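Local coordinates for protein type II restriction enzyme NlaIV (Neisseria lactamica, PDB 6QM2) that recognises the palindromic DNA sequence GGNNCC and cuts both strands in its middle, giving blunt ends with 5'-phosphates, at residues E90-N95 against P100-A105. Numbering follows the deposited sequence.
Sequences EVKAFN and PGFDIA. With K (potassium ion), chain C.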
ATOM      1  N   GLU A  90      15.346  16.522   3.815  1.00 99.83           N
ATOM      2  CA  GLU A  90      14.058  15.868   3.553  1.00101.03           C
ATOM      3  C   GLU A  90      14.174  15.138   2.213  1.00100.35           C
ATOM      4  O   GLU A  90      14.603  15.731   1.220  1.00 96.38           O
ATOM      5  CB  GLU A  90      12.930  16.912   3.497  1.00102.89           C
ATOM      6  CG  GLU A  90      11.519  16.357   3.274  1.00103.50           C
ATOM      7  CD  GLU A  90      10.855  15.780   4.516  1.00104.64           C
ATOM      8  OE1 GLU A  90      11.479  15.751   5.594  1.00104.55           O
ATOM      9  OE2 GLU A  90       9.682  15.350   4.409  1.00105.44           O
ATOM     10  N   VAL A  91      13.799  13.857   2.191  1.00102.61           N
ATOM     11  CA  VAL A  91      13.758  13.074   0.954  1.00105.53           C
ATOM     12  C   VAL A  91      12.322  12.989   0.452  1.00105.39           C
ATOM     13  O   VAL A  91      11.412  12.663   1.219  1.00100.90           O
ATOM     14  CB  VAL A  91      14.297  11.645   1.149  1.00108.92           C
ATOM     15  CG1 VAL A  91      14.263  10.869  -0.169  1.00110.61           C
ATOM     16  CG2 VAL A  91      15.709  11.689   1.710  1.00110.94           C
ATOM     17  N   LYS A  92      12.144  13.276  -0.839  1.00106.91           N
ATOM     18  CA  LYS A  92      10.849  13.201  -1.515  1.00108.24           C
ATOM     19  C   LYS A  92      10.975  12.404  -2.807  1.00111.49           C
ATOM     20  O   LYS A  92      12.014  12.431  -3.470  1.00107.34           O
ATOM     21  CB  LYS A  92      10.325  14.607  -1.830  1.00107.89           C
ATOM     22  CG  LYS A  92       9.961  15.437  -0.609  1.00107.62           C
ATOM     23  CD  LYS A  92       8.892  14.744   0.212  1.00108.60           C
ATOM     24  CE  LYS A  92       8.206  15.674   1.188  1.00110.65           C
ATOM     25  NZ  LYS A  92       7.032  14.968   1.759  1.00115.97           N
ATOM     26  N   ALA A  93       9.906  11.692  -3.152  1.00116.13           N
ATOM     27  CA  ALA A  93       9.864  10.894  -4.372  1.00113.65           C
ATOM     28  C   ALA A  93       8.489  10.985  -5.018  1.00115.02           C
ATOM     29  O   ALA A  93       7.464  10.983  -4.327  1.00116.92           O
ATOM     30  CB  ALA A  93      10.216   9.449  -4.069  1.00111.97           C
ATOM     31  N   PHE A  94       8.483  11.082  -6.345  1.00113.80           N
ATOM     32  CA  PHE A  94       7.251  11.059  -7.126  1.00114.73           C
ATOM     33  C   PHE A  94       7.494  10.410  -8.484  1.00118.98           C
ATOM     34  O   PHE A  94       8.602  10.479  -9.026  1.00118.12           O
ATOM     35  CB  PHE A  94       6.681  12.475  -7.292  1.00111.66           C
ATOM     36  CG  PHE A  94       7.488  13.367  -8.203  1.00107.60           C
ATOM     37  CD1 PHE A  94       8.680  13.929  -7.770  1.00108.80           C
ATOM     38  CD2 PHE A  94       7.047  13.655  -9.491  1.00107.42           C
ATOM     39  CE1 PHE A  94       9.422  14.757  -8.603  1.00108.54           C
ATOM     40  CE2 PHE A  94       7.783  14.482 -10.329  1.00108.69           C
ATOM     41  CZ  PHE A  94       8.974  15.034  -9.884  1.00108.18           C
ATOM     42  N   ASN A  95       6.455   9.769  -9.017  1.00123.34           N
ATOM     43  CA  ASN A  95       6.510   9.185 -10.349  1.00123.33           C
ATOM     44  C   ASN A  95       6.624  10.323 -11.362  1.00118.99           C
ATOM     45  O   ASN A  95       5.746  11.184 -11.424  1.00119.59           O
ATOM     46  CB  ASN A  95       5.262   8.341 -10.625  1.00128.66           C
ATOM     47  CG  ASN A  95       5.311   7.657 -11.978  1.00135.24           C
ATOM     48  OD1 ASN A  95       4.750   8.156 -12.950  1.00143.55           O
ATOM     49  ND2 ASN A  95       6.004   6.526 -12.051  1.00133.56           N
ATOM     50  N   PRO A 100       4.051  16.199  -9.261  1.00122.31           N
ATOM     51  CA  PRO A 100       4.488  15.760  -7.924  1.00120.59           C
ATOM     52  C   PRO A 100       3.345  15.468  -6.937  1.00116.96           C
ATOM     53  O   PRO A 100       2.549  16.356  -6.624  1.00111.02           O
ATOM     54  CB  PRO A 100       5.355  16.929  -7.433  1.00119.85           C
ATOM     55  CG  PRO A 100       5.789  17.631  -8.669  1.00119.49           C
ATOM     56  CD  PRO A 100       4.627  17.515  -9.602  1.00120.69           C
ATOM     57  N   GLY A 101       3.286  14.221  -6.468  1.00115.23           N
ATOM     58  CA  GLY A 101       2.217  13.744  -5.591  1.00118.86           C
ATOM     59  C   GLY A 101       2.481  13.869  -4.100  1.00120.56           C
ATOM     60  O   GLY A 101       1.586  13.603  -3.292  1.00123.98           O
ATOM     61  N   PHE A 102       3.703  14.255  -3.728  1.00118.72           N
ATOM     62  CA  PHE A 102       4.071  14.405  -2.313  1.00112.51           C
ATOM     63  C   PHE A 102       3.504  15.689  -1.715  1.00110.28           C
ATOM     64  O   PHE A 102       3.147  16.620  -2.435  1.00105.90           O
ATOM     65  CB  PHE A 102       5.598  14.329  -2.099  1.00110.34           C
ATOM     66  CG  PHE A 102       6.389  15.433  -2.770  1.00106.75           C
ATOM     67  CD1 PHE A 102       6.544  16.679  -2.159  1.00103.07           C
ATOM     68  CD2 PHE A 102       7.015  15.211  -3.995  1.00104.35           C
ATOM     69  CE1 PHE A 102       7.278  17.682  -2.774  1.00101.39           C
ATOM     70  CE2 PHE A 102       7.753  16.214  -4.611  1.00101.69           C
ATOM     71  CZ  PHE A 102       7.886  17.449  -4.000  1.00100.33           C
ATOM     72  N   ASP A 103       3.427  15.708  -0.389  1.00113.01           N
ATOM     73  CA  ASP A 103       2.994  16.876   0.371  1.00116.83           C
ATOM     74  C   ASP A 103       4.202  17.507   1.060  1.00111.46           C
ATOM     75  O   ASP A 103       5.173  16.821   1.373  1.00112.59           O
ATOM     76  CB  ASP A 103       1.957  16.463   1.420  1.00122.54           C
ATOM     77  CG  ASP A 103       0.728  15.810   0.804  1.00123.55           C
ATOM     78  OD1 ASP A 103       0.118  16.414  -0.107  1.00122.46           O
ATOM     79  OD2 ASP A 103       0.373  14.693   1.242  1.00121.37           O
ATOM     80  N   ILE A 104       4.137  18.812   1.299  1.00105.71           N
ATOM     81  CA  ILE A 104       5.177  19.505   2.052  1.00103.58           C
ATOM     82  C   ILE A 104       4.927  19.241   3.539  1.00102.44           C
ATOM     83  O   ILE A 104       5.748  18.607   4.204  1.00111.86           O
ATOM     84  CB  ILE A 104       5.212  21.027   1.747  1.00103.45           C
ATOM     85  CG1 ILE A 104       5.312  21.293   0.235  1.00100.73           C
ATOM     86  CG2 ILE A 104       6.363  21.699   2.487  1.00106.49           C
ATOM     87  CD1 ILE A 104       6.380  20.498  -0.484  1.00102.84           C
ATOM     88  N   ALA A 105       3.779  19.696   4.038  1.00 95.97           N
ATOM     89  CA  ALA A 105       3.400  19.529   5.446  1.00 94.44           C
ATOM     90  C   ALA A 105       1.994  20.066   5.688  1.00 92.04           C
ATOM     91  O   ALA A 105       1.513  20.902   4.925  1.00 97.00           O
ATOM     92  CB  ALA A 105       4.385  20.256   6.352  1.00 96.00           C
TER
HETATM   93  K     K C 302       6.610  15.779   5.567  1.00133.02           K
HETATM   94  O   HOH W   1       4.038  13.579   1.248  1.00100.79           O
HETATM   95  O   HOH W   2       3.522  15.857   5.103  1.00 94.14           O
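With CG anti to its carbonyl carbon and a single bend at chi2 (-59°), Lys92 lies across the ring of Phe102, while Phe102 itself, with CG between its backbone N and carbonyl carbon (chi1 63°), turns that ring up against the strand. The result illustrates how a long basic side chain can serve two chemistries at once. Its methylenes cover one face of the ring: Lys92 CB sits over the centre in a CH-pi contact, 4.0 Å from the Phe102 centroid, and Lys92 CD follows at 3.9 Å from Phe102 CD1. Beyond the ring the ammonium group finds a backbone acceptor, Lys92 NZ lying 2.7 Å from Asp103 O and almost in line with the carbonyl, at a C=O...N angle of 169°. A water bound by Asp103 N is a weaker second partner of NZ.

Glu90 and Lys92, on strand 88-95 of the mixed sheet, form an E-x-K pair that, with Asp76, matches the PD-(D/E)XK signature of this nuclease clan and probably marks the catalytic centre. Glu90 OE2 makes a long salt bridge to Lys92 NZ at 3.8 Å and also faces a modelled potassium ion, to which Ile104 O of the loop and a water are also bound.

Farther along the strand, Phe94 packs beside Pro100: Pro100 CG stands over one face of the Phe94 ring, 4.2 Å from that ring's centroid. Phe94 CD1 meets the edge of the Phe102 ring at CE2, 4.0 Å away. The side chain of Asp103 leaves its backbone away from the strand, and its carboxylate pairs with Arg173, which also binds Gly101 O.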